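Local coordinates for HemO (Neisseria meningitidis, PDB 1J77), which binds heme in a helical pocket and probably degrades it oxidatively as a heme oxygenase, at residues Thr20-His23 / Asp24-Asp27; Phe36-Lys39 / Glu40-Ile43; Phe123-Lys126 / His127-Leu131; Lys185-Leu188 / Arg189-Gly193. All blocks are in the same frame, centred on the assembly; numbering follows the deposited sequence.

Interaction 1: residues Thr20-His23 / Asp24-Asp27; sequences TAVH and DSVD. With HEM (protoporphyrin IX containing Fe), chain B.
The imidazole of His23 meets two partners in its own plane, one at each nitrogen. At one edge lies Asp24 OD1, 3.1 Å from His23 ND1. At the other, His23 NE2 binds the heme iron at 2.0 Å. Water 1 lies close to the ring plane too, beyond the iron, and is the sixth ligand, 1.9 Å from FE. The carboxylate of Asp24 is turned 72° against the ring. It offers OD1 on its anti side, and the N-H of ND1 points at it almost straight, at 172°. CG of His23 stands anti to the backbone N (chi1 173°), which carries the ring away from the helix toward the iron. Asp27 covers the rim of the porphyrin next to it: its OD2 is 3.3 Å from the methyl carbon CMB of the heme. Val26 CG1 packs on the methyl CMC. On the side of the helix away from the heme, Ser25 OG donates to Val22 O at 2.7 Å, and Val22 O also takes the N-H of Val26. The same hydroxyl is linked to Lys185 of helix 167-192. This is the proximal histidine site of a heme oxygenase. The bond to Asp24 should limit the rotation of the imidazole about its link to the iron. With ND1 donating to Asp24, NE2 is the nitrogen that binds the iron.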
loop_
_atom_site.group_PDB
_atom_site.type_symbol
_atom_site.label_atom_id
_atom_site.label_comp_id
_atom_site.label_asym_id
_atom_site.label_seq_id
_atom_site.Cartn_x
_atom_site.Cartn_y
_atom_site.Cartn_z
ATOM N N THR A 20 -1.497 -12.689 5.625
ATOM C CA THR A 20 -2.119 -12.058 6.769
ATOM C C THR A 20 -1.182 -11.743 7.995
ATOM O O THR A 20 -1.250 -10.649 8.566
ATOM C CB THR A 20 -3.362 -12.791 7.226
ATOM O OG1 THR A 20 -4.323 -12.713 6.175
ATOM C CG2 THR A 20 -3.978 -12.085 8.381
ATOM N N ALA A 21 -0.291 -12.678 8.288
ATOM C CA ALA A 21 0.661 -12.538 9.376
ATOM C C ALA A 21 1.537 -11.313 9.036
ATOM O O ALA A 21 1.717 -10.444 9.876
ATOM C CB ALA A 21 1.539 -13.788 9.522
ATOM N N VAL A 22 2.112 -11.256 7.829
ATOM C CA VAL A 22 2.999 -10.127 7.525
ATOM C C VAL A 22 2.202 -8.835 7.475
ATOM O O VAL A 22 2.703 -7.777 7.880
ATOM C CB VAL A 22 3.918 -10.374 6.295
ATOM C CG1 VAL A 22 3.110 -10.505 4.961
ATOM C CG2 VAL A 22 5.002 -9.299 6.226
ATOM N N HIS A 23 0.986 -8.873 6.945
ATOM C CA HIS A 23 0.151 -7.694 6.951
ATOM C C HIS A 23 0.001 -7.147 8.385
ATOM O O HIS A 23 0.158 -5.982 8.644
ATOM C CB HIS A 23 -1.297 -7.974 6.430
ATOM C CG HIS A 23 -2.201 -6.798 6.594
ATOM N ND1 HIS A 23 -2.855 -6.518 7.780
ATOM C CD2 HIS A 23 -2.445 -5.755 5.769
ATOM C CE1 HIS A 23 -3.490 -5.360 7.653
ATOM N NE2 HIS A 23 -3.286 -4.899 6.415
ATOM N N ASP A 24 -0.347 -8.025 9.315
ATOM C CA ASP A 24 -0.511 -7.596 10.683
ATOM C C ASP A 24 0.796 -7.068 11.268
ATOM O O ASP A 24 0.751 -6.095 12.046
ATOM C CB ASP A 24 -1.121 -8.691 11.520
ATOM C CG ASP A 24 -2.564 -8.978 11.172
ATOM O OD1 ASP A 24 -3.137 -8.234 10.326
ATOM O OD2 ASP A 24 -3.195 -9.917 11.739
ATOM N N SER A 25 1.943 -7.602 10.827
ATOM C CA SER A 25 3.223 -7.032 11.292
ATOM C C SER A 25 3.400 -5.584 10.810
ATOM O O SER A 25 4.010 -4.741 11.508
ATOM C CB SER A 25 4.400 -7.926 10.930
ATOM O OG SER A 25 4.781 -7.716 9.571
ATOM N N VAL A 26 2.877 -5.297 9.613
ATOM C CA VAL A 26 2.932 -3.948 9.063
ATOM C C VAL A 26 2.027 -2.974 9.815
ATOM O O VAL A 26 2.455 -1.894 10.231
ATOM C CB VAL A 26 2.597 -3.981 7.524
ATOM C CG1 VAL A 26 2.375 -2.547 7.031
ATOM C CG2 VAL A 26 3.708 -4.659 6.790
ATOM N N ASP A 27 0.787 -3.403 10.062
ATOM C CA ASP A 27 -0.197 -2.649 10.818
ATOM C C ASP A 27 0.410 -2.290 12.203
ATOM O O ASP A 27 0.491 -1.143 12.562
ATOM C CB ASP A 27 -1.468 -3.530 10.915
ATOM C CG ASP A 27 -2.594 -2.960 11.826
ATOM O OD1 ASP A 27 -2.395 -2.005 12.604
ATOM O OD2 ASP A 27 -3.766 -3.435 11.689
HETATM C CHA HEM B . -6.771 -5.118 4.427
HETATM C CHB HEM B . -5.970 -2.512 8.429
HETATM C CHC HEM B . -1.749 -0.951 6.546
HETATM C CHD HEM B . -2.350 -3.955 2.753
HETATM C C1A HEM B . -6.961 -4.473 5.625
HETATM C C2A HEM B . -8.205 -4.472 6.428
HETATM C C3A HEM B . -7.950 -3.750 7.517
HETATM C C4A HEM B . -6.573 -3.279 7.475
HETATM C CMA HEM B . -8.954 -3.463 8.662
HETATM C CAA HEM B . -9.588 -5.102 6.097
HETATM C CBA HEM B . -10.470 -4.031 5.456
HETATM C CGA HEM B . -11.789 -4.597 4.965
HETATM O O1A HEM B . -11.872 -5.846 4.780
HETATM O O2A HEM B . -12.747 -3.786 4.785
HETATM C C1B HEM B . -4.761 -1.849 8.280
HETATM C C2B HEM B . -4.207 -0.919 9.225
HETATM C C3B HEM B . -3.008 -0.500 8.727
HETATM C C4B HEM B . -2.839 -1.119 7.414
HETATM C CMB HEM B . -4.941 -0.555 10.540
HETATM C CAB HEM B . -2.047 0.531 9.323
HETATM C CBB HEM B . -1.874 0.643 10.636
HETATM C C1C HEM B . -1.586 -1.585 5.343
HETATM C C2C HEM B . -0.503 -1.346 4.390
HETATM C C3C HEM B . -0.646 -2.221 3.383
HETATM C C4C HEM B . -1.860 -2.966 3.572
HETATM C CMC HEM B . 0.648 -0.360 4.641
HETATM C CAC HEM B . 0.234 -2.405 2.154
HETATM C CBC HEM B . 1.485 -1.955 2.165
HETATM C C1D HEM B . -3.577 -4.520 2.898
HETATM C C2D HEM B . -4.096 -5.480 1.958
HETATM C C3D HEM B . -5.448 -5.866 2.470
HETATM C C4D HEM B . -5.619 -5.081 3.668
HETATM C CMD HEM B . -3.374 -5.991 0.710
HETATM C CAD HEM B . -6.478 -6.803 1.839
HETATM C CBD HEM B . -6.633 -8.091 2.591
HETATM C CGD HEM B . -7.591 -8.909 1.754
HETATM O O1D HEM B . -7.106 -9.611 0.834
HETATM O O2D HEM B . -8.825 -8.906 2.053
HETATM N NA HEM B . -6.015 -3.732 6.293
HETATM N NB HEM B . -3.885 -1.977 7.212
HETATM N NC HEM B . -2.375 -2.551 4.791
HETATM N ND HEM B . -4.495 -4.286 3.932
HETATM FE FE HEM B . -4.159 -3.232 5.604
HETATM O O HOH W 1 -4.964 -1.750 4.620
#

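Interaction 2: residues Phe36-Lys39 / Glu40-Ile43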
loop_
_atom_site.group_PDB
_atom_site.type_symbol
_atom_site.label_atom_id
_atom_site.label_comp_id
_atom_site.label_asym_id
_atom_site.label_seq_id
_atom_site.Cartn_x
_atom_site.Cartn_y
_atom_site.Cartn_z
ATOM N N PHE A 36 0.570 9.673 13.948
ATOM C CA PHE A 36 -0.315 10.816 14.194
ATOM C C PHE A 36 0.086 11.624 15.437
ATOM O O PHE A 36 -0.627 12.564 15.799
ATOM C CB PHE A 36 -1.742 10.313 14.307
ATOM C CG PHE A 36 -2.175 9.476 13.152
ATOM C CD1 PHE A 36 -2.239 8.106 13.265
ATOM C CD2 PHE A 36 -2.510 10.062 11.939
ATOM C CE1 PHE A 36 -2.625 7.310 12.222
ATOM C CE2 PHE A 36 -2.898 9.264 10.880
ATOM C CZ PHE A 36 -2.955 7.885 11.011
ATOM N N VAL A 37 1.244 11.345 16.022
ATOM C CA VAL A 37 1.648 12.051 17.277
ATOM C C VAL A 37 2.018 13.522 17.066
ATOM O O VAL A 37 2.073 14.367 18.010
ATOM C CB VAL A 37 2.784 11.283 18.008
ATOM C CG1 VAL A 37 4.128 11.580 17.469
ATOM C CG2 VAL A 37 2.764 11.603 19.538
ATOM N N SER A 38 2.183 13.878 15.818
ATOM C CA SER A 38 2.611 15.207 15.495
ATOM C C SER A 38 2.619 15.363 14.000
ATOM O O SER A 38 2.720 14.384 13.253
ATOM C CB SER A 38 4.022 15.472 15.995
ATOM O OG SER A 38 5.030 14.720 15.320
ATOM N N LYS A 39 2.608 16.614 13.570
ATOM C CA LYS A 39 2.762 16.937 12.132
ATOM C C LYS A 39 4.095 16.337 11.605
ATOM O O LYS A 39 4.170 15.809 10.459
ATOM C CB LYS A 39 2.787 18.471 11.964
ATOM C CG LYS A 39 2.592 18.948 10.510
ATOM C CD LYS A 39 3.192 20.365 10.323
ATOM C CE LYS A 39 2.278 21.250 9.494
ATOM N NZ LYS A 39 2.923 22.559 9.065
ATOM N N GLU A 40 5.155 16.429 12.395
ATOM C CA GLU A 40 6.457 15.919 12.016
ATOM C C GLU A 40 6.405 14.404 11.736
ATOM O O GLU A 40 6.867 13.923 10.716
ATOM C CB GLU A 40 7.464 16.211 13.123
ATOM C CG GLU A 40 8.828 15.592 12.901
ATOM C CD GLU A 40 9.792 15.759 14.066
ATOM O OE1 GLU A 40 9.428 16.385 15.114
ATOM O OE2 GLU A 40 10.934 15.258 13.930
ATOM N N ASN A 41 5.809 13.657 12.644
ATOM C CA ASN A 41 5.657 12.231 12.397
ATOM C C ASN A 41 4.690 11.920 11.231
ATOM O O ASN A 41 4.897 10.908 10.528
ATOM C CB ASN A 41 5.274 11.496 13.679
ATOM C CG ASN A 41 6.476 11.039 14.451
ATOM O OD1 ASN A 41 7.567 11.605 14.360
ATOM N ND2 ASN A 41 6.299 9.936 15.175
ATOM N N TYR A 42 3.655 12.722 11.033
ATOM C CA TYR A 42 2.715 12.478 9.921
ATOM C C TYR A 42 3.460 12.679 8.618
ATOM O O TYR A 42 3.198 11.956 7.620
ATOM C CB TYR A 42 1.465 13.378 9.956
ATOM C CG TYR A 42 0.419 12.997 8.942
ATOM C CD1 TYR A 42 -0.273 11.803 9.030
ATOM C CD2 TYR A 42 0.105 13.839 7.862
ATOM C CE1 TYR A 42 -1.253 11.461 8.116
ATOM C CE2 TYR A 42 -0.860 13.514 6.977
ATOM C CZ TYR A 42 -1.532 12.330 7.073
ATOM O OH TYR A 42 -2.449 11.975 6.132
ATOM N N ILE A 43 4.390 13.624 8.590
ATOM C CA ILE A 43 5.167 13.853 7.366
ATOM C C ILE A 43 6.053 12.638 7.106
ATOM O O ILE A 43 6.211 12.206 5.955
ATOM C CB ILE A 43 5.950 15.196 7.455
ATOM C CG1 ILE A 43 4.984 16.350 7.199
ATOM C CG2 ILE A 43 7.070 15.187 6.486
ATOM C CD1 ILE A 43 5.503 17.735 7.577
HETATM O O HOH W 2 7.449 14.723 16.995
#
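Ser38 and Tyr42 are joined by the first backbone bond of helix 39-60: Tyr42 N donates to Ser38 O at 2.9 Å. Residues 36-38 are loop. Ser38 itself is extended, and the helical turn starts at Lys39, whose O takes the N-H of Ile43. Ser38 is the N-cap. Its OG is placed between the backbone N and the carbonyl carbon (chi1 68°), facing the first turn, and accepts from Asn41 N at 3.0 Å in a nearly straight bond of 171°. Water 2 joins Ser38 OG to Glu40 OE1, donating to the carboxylate at 3.2 Å. Val37 CG1 lies against the amide of Asn41, 3.6 Å from ND2, and that nitrogen is bonded to the carbonyl of Gln34. On the inner side, the ring of Phe36 meets that of Tyr42 at a slant, CE2 to CE1 3.9 Å. Both rings also touch Ala128 of helix 122-129, and the Tyr42 hydroxyl reaches the carbonyl of Gly138. The serine oxygen thus caps an amide of the first turn, which has no carbonyl a full turn earlier in the helix. The acidic Glu40 beside this end should suit the positive pole of the helix dipole.

Interaction 3: residues Phe123-Lys126 / His127-Leu131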
loop_
_atom_site.group_PDB
_atom_site.type_symbol
_atom_site.label_atom_id
_atom_site.label_comp_id
_atom_site.label_asym_id
_atom_site.label_seq_id
_atom_site.Cartn_x
_atom_site.Cartn_y
_atom_site.Cartn_z
ATOM N N PHE A 123 -9.180 3.073 8.842
ATOM C CA PHE A 123 -8.724 3.358 10.207
ATOM C C PHE A 123 -7.754 4.499 10.154
ATOM O O PHE A 123 -7.812 5.442 10.936
ATOM C CB PHE A 123 -8.085 2.109 10.813
ATOM C CG PHE A 123 -7.513 2.313 12.161
ATOM C CD1 PHE A 123 -8.292 2.096 13.292
ATOM C CD2 PHE A 123 -6.186 2.683 12.306
ATOM C CE1 PHE A 123 -7.761 2.273 14.563
ATOM C CE2 PHE A 123 -5.662 2.872 13.567
ATOM C CZ PHE A 123 -6.452 2.658 14.695
ATOM N N LEU A 124 -6.813 4.462 9.216
ATOM C CA LEU A 124 -5.847 5.525 9.105
ATOM C C LEU A 124 -6.527 6.853 8.760
ATOM O O LEU A 124 -6.095 7.905 9.229
ATOM C CB LEU A 124 -4.800 5.197 8.047
ATOM C CG LEU A 124 -3.838 4.047 8.351
ATOM C CD1 LEU A 124 -3.122 3.771 7.096
ATOM C CD2 LEU A 124 -2.856 4.381 9.483
ATOM N N PHE A 125 -7.519 6.788 7.862
ATOM C CA PHE A 125 -8.255 8.001 7.481
ATOM C C PHE A 125 -8.945 8.576 8.716
ATOM O O PHE A 125 -8.952 9.799 8.956
ATOM C CB PHE A 125 -9.295 7.687 6.395
ATOM C CG PHE A 125 -9.894 8.893 5.734
ATOM C CD1 PHE A 125 -9.096 9.887 5.204
ATOM C CD2 PHE A 125 -11.272 8.986 5.590
ATOM C CE1 PHE A 125 -9.664 10.980 4.576
ATOM C CE2 PHE A 125 -11.844 10.090 4.941
ATOM C CZ PHE A 125 -11.034 11.066 4.444
ATOM N N LYS A 126 -9.548 7.706 9.509
ATOM C CA LYS A 126 -10.211 8.197 10.743
ATOM C C LYS A 126 -9.221 8.926 11.644
ATOM O O LYS A 126 -9.513 9.997 12.182
ATOM C CB LYS A 126 -10.900 7.081 11.511
ATOM C CG LYS A 126 -11.295 7.462 12.934
ATOM C CD LYS A 126 -11.827 6.312 13.712
ATOM C CE LYS A 126 -12.143 6.794 15.132
ATOM N NZ LYS A 126 -13.268 6.111 15.779
ATOM N N HIS A 127 -8.020 8.369 11.801
ATOM C CA HIS A 127 -7.075 9.005 12.711
ATOM C C HIS A 127 -6.394 10.260 12.167
ATOM O O HIS A 127 -6.014 11.157 12.921
ATOM C CB HIS A 127 -6.079 7.948 13.228
ATOM C CG HIS A 127 -6.653 7.156 14.342
ATOM N ND1 HIS A 127 -7.454 6.051 14.159
ATOM C CD2 HIS A 127 -6.666 7.411 15.668
ATOM C CE1 HIS A 127 -7.887 5.629 15.335
ATOM N NE2 HIS A 127 -7.382 6.411 16.266
ATOM N N ALA A 128 -6.255 10.333 10.846
ATOM C CA ALA A 128 -5.751 11.523 10.200
ATOM C C ALA A 128 -6.715 12.715 10.413
ATOM O O ALA A 128 -6.266 13.851 10.609
ATOM C CB ALA A 128 -5.576 11.258 8.681
ATOM N N GLN A 129 -8.008 12.412 10.404
ATOM C CA GLN A 129 -9.088 13.409 10.628
ATOM C C GLN A 129 -9.021 14.079 11.987
ATOM O O GLN A 129 -9.435 15.242 12.136
ATOM C CB GLN A 129 -10.469 12.769 10.422
ATOM C CG GLN A 129 -10.810 12.591 8.955
ATOM C CD GLN A 129 -12.125 11.857 8.724
ATOM O OE1 GLN A 129 -12.178 10.626 8.764
ATOM N NE2 GLN A 129 -13.192 12.620 8.443
ATOM N N LYS A 130 -8.478 13.376 12.972
ATOM C CA LYS A 130 -8.331 13.975 14.302
ATOM C C LYS A 130 -7.341 15.136 14.232
ATOM O O LYS A 130 -7.386 16.071 15.051
ATOM C CB LYS A 130 -7.870 12.949 15.323
ATOM C CG LYS A 130 -8.814 11.762 15.510
ATOM C CD LYS A 130 -8.524 11.076 16.862
ATOM C CE LYS A 130 -9.303 9.760 16.985
ATOM N NZ LYS A 130 -9.109 9.068 18.308
ATOM N N LEU A 131 -6.426 15.063 13.257
ATOM C CA LEU A 131 -5.438 16.112 13.040
ATOM C C LEU A 131 -5.955 17.215 12.122
ATOM O O LEU A 131 -5.207 18.124 11.779
ATOM C CB LEU A 131 -4.173 15.525 12.423
ATOM C CG LEU A 131 -3.346 14.515 13.234
ATOM C CD1 LEU A 131 -2.075 14.029 12.478
ATOM C CD2 LEU A 131 -2.953 15.130 14.568
#
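Phe123 and His127, one helical turn apart, are brought together by unlike first torsions. Phe123 has CG opposite the backbone N (chi1 176°), while His127 has chi1 -81°, which folds its ring back over the preceding turn. The imidazole then lies against one face of the phenyl ring, displaced toward its rim. His127 CE1 comes to 3.4 Å from Phe123 CZ. The planes are inclined at 38° with centroids 4.4 Å apart, so the rings meet obliquely. The polar side of the imidazole is held as well. His127 ND1 donates to Phe123 O at 3.3 Å, with that oxygen in the imidazole plane. The backbone N of His127 reaches the same oxygen at 3.1 Å from the opposite face of the carbonyl. Two donors of one residue grip one acceptor; the ring donor should restrict ring rotation. Two residues further on, the side-chain amide of Gln129 is stacked over the rim of the Phe125 ring, whose other neighbours include Leu142 and Pro144. Leu124 faces inward, onto Phe36 and Phe45. Phe123 and Leu124 both touch the heme. Helix 122-129 follows closely on helix 104-119, and its place at the pocket wall is consistent with the far end of the distal helix of heme oxygenases.

Interaction 4: residues Lys185-Leu188 / Arg189-Gly193; sequences KVVL and RETFG
Arg189 lies back along helix 167-192 over Lys185, in the last turns before a Schellman motif at Gly193. Lys185 CB sits over one face of the guanidinium, displaced toward its rim, 3.8 Å from Arg189 NH1. The arginine chain is extended from CG to NE. It runs past Lys185 O and sets its cationic end beside that of the lysine. Lys185 NZ and Arg189 NH2 are 4.1 Å apart. Both form salt bridges to Glu199, whose carboxylate should offset the two charges. Water 3 accepts from Arg189 NH2 at 2.9 Å, in the guanidinium plane, and only weakly from Lys185 NZ. Outside the two segments, Ala198 O accepts from Arg189 NE, and Ser25 of helix 11-32 is hydrogen-bonded to Lys185 NZ; both position the cationic ends. On the inner side, Leu188 CD2 packs on Phe192 CD1 at 4.1 Å, and Leu188 also touches Leu29 and Leu48 of two other helices. Gly193 ends the turn with a positive phi of 71°, and its N makes a weak bond to Glu190 O. Val187 O takes two donors from Thr191 on opposite faces of its carbonyl plane: N at 2.9 Å, and OG1 at a notably short 2.5 Å.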
loop_
_atom_site.group_PDB
_atom_site.type_symbol
_atom_site.label_atom_id
_atom_site.label_comp_id
_atom_site.label_asym_id
_atom_site.label_seq_id
_atom_site.Cartn_x
_atom_site.Cartn_y
_atom_site.Cartn_z
ATOM N N LYS A 185 8.127 -2.284 5.012
ATOM C CA LYS A 185 8.770 -2.160 6.311
ATOM C C LYS A 185 10.219 -1.677 6.204
ATOM O O LYS A 185 10.671 -0.961 7.082
ATOM C CB LYS A 185 8.721 -3.476 7.065
ATOM C CG LYS A 185 7.298 -3.920 7.428
ATOM C CD LYS A 185 7.193 -5.059 8.467
ATOM C CE LYS A 185 7.549 -6.374 7.893
ATOM N NZ LYS A 185 7.533 -7.471 8.937
ATOM N N VAL A 186 10.965 -2.082 5.182
ATOM C CA VAL A 186 12.328 -1.547 4.991
ATOM C C VAL A 186 12.250 -0.016 4.896
ATOM O O VAL A 186 13.019 0.705 5.592
ATOM C CB VAL A 186 13.006 -2.103 3.705
ATOM C CG1 VAL A 186 14.241 -1.264 3.323
ATOM C CG2 VAL A 186 13.313 -3.573 3.856
ATOM N N VAL A 187 11.350 0.510 4.088
ATOM C CA VAL A 187 11.186 1.943 3.939
ATOM C C VAL A 187 10.771 2.628 5.264
ATOM O O VAL A 187 11.292 3.697 5.615
ATOM C CB VAL A 187 10.220 2.298 2.782
ATOM C CG1 VAL A 187 10.022 3.775 2.702
ATOM C CG2 VAL A 187 10.751 1.714 1.483
ATOM N N LEU A 188 9.816 2.027 5.967
ATOM C CA LEU A 188 9.322 2.548 7.219
ATOM C C LEU A 188 10.490 2.673 8.186
ATOM O O LEU A 188 10.671 3.721 8.809
ATOM C CB LEU A 188 8.215 1.617 7.736
ATOM C CG LEU A 188 7.534 2.008 9.049
ATOM C CD1 LEU A 188 6.256 1.207 9.214
ATOM C CD2 LEU A 188 8.371 1.888 10.314
ATOM N N ARG A 189 11.276 1.614 8.299
ATOM C CA ARG A 189 12.425 1.642 9.230
ATOM C C ARG A 189 13.449 2.725 8.880
ATOM O O ARG A 189 13.966 3.457 9.746
ATOM C CB ARG A 189 13.084 0.293 9.293
ATOM C CG ARG A 189 12.291 -0.849 9.840
ATOM C CD ARG A 189 12.811 -2.212 9.397
ATOM N NE ARG A 189 12.009 -3.338 9.822
ATOM C CZ ARG A 189 11.756 -4.433 9.101
ATOM N NH1 ARG A 189 12.244 -4.566 7.860
ATOM N NH2 ARG A 189 10.964 -5.372 9.579
ATOM N N GLU A 190 13.795 2.827 7.625
ATOM C CA GLU A 190 14.787 3.822 7.247
ATOM C C GLU A 190 14.238 5.186 7.566
ATOM O O GLU A 190 14.937 6.077 8.141
ATOM C CB GLU A 190 15.131 3.690 5.742
ATOM C CG GLU A 190 15.841 2.392 5.421
ATOM C CD GLU A 190 16.554 2.418 4.077
ATOM O OE1 GLU A 190 16.627 3.530 3.483
ATOM O OE2 GLU A 190 17.020 1.332 3.637
ATOM N N THR A 191 12.972 5.397 7.267
ATOM C CA THR A 191 12.329 6.660 7.425
ATOM C C THR A 191 12.156 7.105 8.901
ATOM O O THR A 191 12.342 8.241 9.196
ATOM C CB THR A 191 11.014 6.581 6.730
ATOM O OG1 THR A 191 11.272 6.211 5.369
ATOM C CG2 THR A 191 10.301 7.953 6.623
ATOM N N PHE A 192 11.753 6.186 9.759
ATOM C CA PHE A 192 11.502 6.466 11.170
ATOM C C PHE A 192 12.751 6.203 12.018
ATOM O O PHE A 192 12.675 6.267 13.239
ATOM C CB PHE A 192 10.280 5.678 11.648
ATOM C CG PHE A 192 8.964 6.284 11.244
ATOM C CD1 PHE A 192 8.338 5.944 10.011
ATOM C CD2 PHE A 192 8.307 7.214 12.050
ATOM C CE1 PHE A 192 7.182 6.491 9.660
ATOM C CE2 PHE A 192 7.081 7.718 11.712
ATOM C CZ PHE A 192 6.511 7.384 10.476
ATOM N N GLY A 193 13.914 5.937 11.437
ATOM C CA GLY A 193 15.120 5.799 12.238
ATOM C C GLY A 193 15.217 4.552 13.095
ATOM O O GLY A 193 15.790 4.562 14.183
HETATM O O HOH W 3 10.786 -7.823 8.044
#

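In the fold
The four contacts come in series along an all-helical chain. Interaction 1 lies on helix 11-32 and interaction 2 at the start of the next helix, 39-60, with centres 22 Å apart. Interaction 3 is on helix 122-129 and interaction 4 at the end of helix 167-192. Interactions 2 and 3 have centres 12 Å apart and touch, with Phe36 lying against Leu124, His127 and Ala128. Interaction 4 touches interaction 1 through Lys185, which packs on Val26, and barely meets interaction 2 at Phe192. Interactions 1 and 3 do not touch, yet both border the heme. Contacts distant in sequence thus build one pocket, with interactions 2 and 4 packed behind its walls.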